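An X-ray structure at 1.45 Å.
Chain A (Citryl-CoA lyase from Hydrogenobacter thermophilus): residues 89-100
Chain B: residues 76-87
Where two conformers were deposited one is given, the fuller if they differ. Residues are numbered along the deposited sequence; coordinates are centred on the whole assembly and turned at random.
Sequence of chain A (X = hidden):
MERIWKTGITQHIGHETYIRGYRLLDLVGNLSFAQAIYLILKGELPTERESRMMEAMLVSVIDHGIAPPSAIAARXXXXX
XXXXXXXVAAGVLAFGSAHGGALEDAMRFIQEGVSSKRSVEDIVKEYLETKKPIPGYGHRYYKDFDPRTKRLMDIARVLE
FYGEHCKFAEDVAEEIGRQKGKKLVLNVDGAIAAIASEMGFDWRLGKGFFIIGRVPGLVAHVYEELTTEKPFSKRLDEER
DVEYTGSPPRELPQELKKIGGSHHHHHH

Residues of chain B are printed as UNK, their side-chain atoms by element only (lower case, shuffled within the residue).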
# COMPACT_ATOMS: atom_id res chain seq x y z
N ALA A 89 6.66 -0.22 -1.53
CA ALA A 89 5.44 -0.92 -1.15
C ALA A 89 4.45 -1.01 -2.28
O ALA A 89 3.84 -2.05 -2.49
CB ALA A 89 4.78 -0.23 0.04
N ALA A 90 4.31 0.07 -3.07
CA ALA A 90 3.38 0.03 -4.21
C ALA A 90 3.79 -1.00 -5.22
O ALA A 90 2.96 -1.70 -5.80
CB ALA A 90 3.32 1.41 -4.84
N GLY A 91 5.10 -1.16 -5.42
CA GLY A 91 5.58 -2.22 -6.28
C GLY A 91 5.22 -3.60 -5.80
O GLY A 91 4.80 -4.47 -6.57
N VAL A 92 5.39 -3.83 -4.51
CA VAL A 92 5.06 -5.11 -3.89
C VAL A 92 3.58 -5.43 -4.04
O VAL A 92 3.19 -6.58 -4.26
CB VAL A 92 5.54 -5.14 -2.42
CG1 VAL A 92 5.11 -6.44 -1.72
CG2 VAL A 92 7.07 -4.98 -2.37
N LEU A 93 2.73 -4.42 -3.96
CA LEU A 93 1.30 -4.64 -4.18
C LEU A 93 1.02 -5.23 -5.52
O LEU A 93 0.04 -5.95 -5.65
CB LEU A 93 0.52 -3.34 -4.06
CG LEU A 93 0.47 -2.72 -2.66
CD1 LEU A 93 -0.31 -1.38 -2.72
CD2 LEU A 93 -0.15 -3.67 -1.66
N ALA A 94 1.82 -4.92 -6.53
CA ALA A 94 1.53 -5.42 -7.88
C ALA A 94 1.80 -6.89 -8.06
O ALA A 94 1.41 -7.44 -9.10
CB ALA A 94 2.37 -4.65 -8.91
N PHE A 95 2.45 -7.56 -7.09
CA PHE A 95 2.76 -8.99 -7.22
C PHE A 95 1.53 -9.86 -6.94
O PHE A 95 1.49 -10.61 -5.92
CB PHE A 95 3.91 -9.38 -6.30
CG PHE A 95 5.20 -8.62 -6.48
CD1 PHE A 95 5.66 -8.28 -7.73
CD2 PHE A 95 6.01 -8.36 -5.38
CE1 PHE A 95 6.90 -7.63 -7.88
CE2 PHE A 95 7.24 -7.74 -5.53
CZ PHE A 95 7.67 -7.38 -6.76
N GLY A 96 0.56 -9.78 -7.82
CA GLY A 96 -0.68 -10.50 -7.69
C GLY A 96 -0.68 -11.82 -8.41
O GLY A 96 0.38 -12.41 -8.66
N SER A 97 -1.88 -12.29 -8.72
CA SER A 97 -2.06 -13.58 -9.38
C SER A 97 -1.34 -13.72 -10.70
O SER A 97 -0.87 -14.83 -11.03
CB SER A 97 -3.52 -13.91 -9.55
OG SER A 97 -4.18 -12.95 -10.38
N ALA A 98 -1.17 -12.61 -11.43
CA ALA A 98 -0.50 -12.62 -12.73
C ALA A 98 0.97 -12.18 -12.67
O ALA A 98 1.64 -12.10 -13.70
CB ALA A 98 -1.26 -11.69 -13.67
N HIS A 99 1.48 -11.89 -11.47
CA HIS A 99 2.81 -11.35 -11.27
C HIS A 99 3.37 -11.86 -9.94
O HIS A 99 3.88 -11.11 -9.12
CB HIS A 99 2.73 -9.82 -11.37
CG HIS A 99 4.03 -9.06 -11.40
ND1 HIS A 99 5.19 -9.60 -11.94
CD2 HIS A 99 4.27 -7.77 -11.09
CE1 HIS A 99 6.10 -8.62 -11.91
NE2 HIS A 99 5.60 -7.52 -11.38
N GLY A 100 3.35 -13.18 -9.79
CA GLY A 100 3.92 -13.82 -8.59
C GLY A 100 3.12 -14.98 -8.06
O GLY A 100 3.69 -15.93 -7.49
N UNK B 76 -2.04 -0.38 -12.77
CA UNK B 76 -0.89 -1.29 -12.90
C UNK B 76 -0.96 -2.34 -11.78
O UNK B 76 -0.78 -3.53 -12.06
c UNK B 76 0.44 -0.54 -12.84
o UNK B 76 0.52 0.34 -13.94
N UNK B 77 -1.26 -1.96 -10.55
CA UNK B 77 -1.42 -2.94 -9.48
C UNK B 77 -2.60 -3.89 -9.78
O UNK B 77 -2.46 -5.10 -9.63
c UNK B 77 -2.07 -3.15 -7.05
c UNK B 77 -0.18 -1.67 -7.74
c UNK B 77 -1.55 -2.22 -8.13
N UNK B 78 -3.72 -3.36 -10.28
CA UNK B 78 -4.83 -4.22 -10.67
C UNK B 78 -4.39 -5.21 -11.76
O UNK B 78 -4.72 -6.40 -11.69
c UNK B 78 -5.96 -3.35 -11.21
N UNK B 79 -3.62 -4.73 -12.73
CA UNK B 79 -3.10 -5.55 -13.84
C UNK B 79 -2.23 -6.73 -13.35
O UNK B 79 -2.14 -7.79 -14.01
c UNK B 79 -2.32 -4.67 -14.81
o UNK B 79 -2.12 -5.34 -16.06
N UNK B 80 -1.56 -6.55 -12.20
CA UNK B 80 -0.78 -7.61 -11.61
C UNK B 80 -1.65 -8.76 -11.07
O UNK B 80 -1.12 -9.82 -10.70
N UNK B 81 -2.96 -8.56 -11.01
CA UNK B 81 -3.93 -9.58 -10.60
C UNK B 81 -4.25 -9.46 -9.12
O UNK B 81 -3.88 -10.29 -8.29
N UNK B 82 -4.92 -8.38 -8.78
CA UNK B 82 -5.21 -8.04 -7.41
C UNK B 82 -6.68 -7.64 -7.24
O UNK B 82 -7.35 -7.24 -8.20
n UNK B 82 -1.97 -6.95 -7.45
o UNK B 82 -2.72 -8.00 -5.61
c UNK B 82 -4.33 -6.87 -6.96
c UNK B 82 -2.95 -7.29 -6.63
N UNK B 83 -7.17 -7.75 -6.02
CA UNK B 83 -8.52 -7.37 -5.66
C UNK B 83 -8.66 -5.86 -5.79
O UNK B 83 -7.70 -5.07 -5.72
c UNK B 83 -8.80 -7.80 -4.23
o UNK B 83 -10.15 -7.56 -3.83
N UNK B 84 -9.88 -5.42 -5.96
CA UNK B 84 -10.14 -4.01 -6.16
C UNK B 84 -9.60 -3.11 -5.04
O UNK B 84 -9.07 -2.03 -5.32
c UNK B 84 -13.14 -2.46 -7.81
c UNK B 84 -12.55 -1.67 -5.51
c UNK B 84 -11.64 -3.83 -6.38
c UNK B 84 -12.09 -2.43 -6.74
N UNK B 85 -9.67 -3.54 -3.76
CA UNK B 85 -9.13 -2.69 -2.71
C UNK B 85 -7.65 -2.43 -2.84
O UNK B 85 -7.15 -1.38 -2.47
c UNK B 85 -8.71 -4.52 -1.03
n UNK B 85 -7.87 -4.56 0.01
o UNK B 85 -8.91 -5.53 -1.78
c UNK B 85 -9.40 -3.23 -1.33
N UNK B 86 -6.91 -3.44 -3.34
CA UNK B 86 -5.47 -3.35 -3.45
C UNK B 86 -5.08 -2.34 -4.53
O UNK B 86 -4.22 -1.48 -4.32
c UNK B 86 -5.20 -5.70 -2.56
c UNK B 86 -3.36 -4.67 -3.92
c UNK B 86 -4.88 -4.73 -3.69
N UNK B 87 -5.77 -2.36 -5.69
CA UNK B 87 -5.51 -1.37 -6.71
C UNK B 87 -5.85 0.04 -6.23
O UNK B 87 -5.12 1.00 -6.46

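Position 76 of chain B carries one carbon and then one oxygen, the mark of a serine; it lies on the last stretch of a helix and touches nothing on chain A. This is B:Ser76, whose hydroxyl is satisfied elsewhere in the structure.

At position 77 one carbon carries two more, a branch at the beta carbon with no polar atom, packed against the helix of chain A. The residue is B:Val77. Its CG1 lies 4.0 Å from CB of A:Leu93 and its CG2 4.1 Å from CB of A:Ala94, and the CA atoms of A:Ala94 and B:Val77 are 4.2 Å apart.

Position 78 has a single carbon that points away from chain A: B:Ala78. Position 79 again has a carbon followed by an oxygen, B:Ser79, and its hydroxyl too is bonded elsewhere; its backbone O sits 4.0 Å from CB of A:Ala98.

Position 80 has no side-chain atoms, so it is B:Gly80. The bare CA meets the carbonyl O of A:Ala94 at 3.3 Å in a CA-H...O contact, and a beta carbon here would fall 2.0 Å from that same oxygen. Position 81 is also empty: B:Gly81. Its phi of 94° follows the end of the helix, and a beta carbon would be jammed against the preceding carbonyl as well as lying 2.2 Å from OG of A:Ser97. Fold and contact therefore ask for the same residue.

Position 82 shows two carbons, the second carrying one oxygen and one nitrogen: a short amide, B:Asn82. Its ND2 donates to O of B:Val77 at 2.9 Å, tying the loop back to the helix it has just left, and the same ND2 stands 2.9 Å from O of A:Leu93.

Position 83, one carbon and one oxygen, is B:Ser83; it occupies the N-cap position of the next helix, but its side chain makes no capping bond. Position 84 has four carbons forked at the second, B:Leu84, and position 85 has two carbons with an oxygen and a nitrogen on the second, B:Asn85; neither reaches chain A. At position 86 one carbon carries two others and points toward chain A: B:Val86, with CG1 4.1 Å from CD2 of A:Leu93. Position 87, without a side chain, is B:Gly87, out of contact.

The contact works by pairing an apolar patch with a glycine-lined backbone junction. A:Leu93 packs against both valines, while CB of A:Ala94 meets B:Val77. Beyond them, the type I turn from A:Gly96 to A:His99 presents its amides to the end of the chain B helix: N of A:Ala98 donates to O of B:Gly80 at 2.9 Å, and N of A:Ser97 to O of B:Gly81 at 2.9 Å. A:Gly96 matches the glycines opposite, since a beta carbon on it would sit 2.1 Å from O of B:Gly81. The rule is to leave out side chains where backbones must meet.

Chain B 76-87: SVASGGNSLNVG
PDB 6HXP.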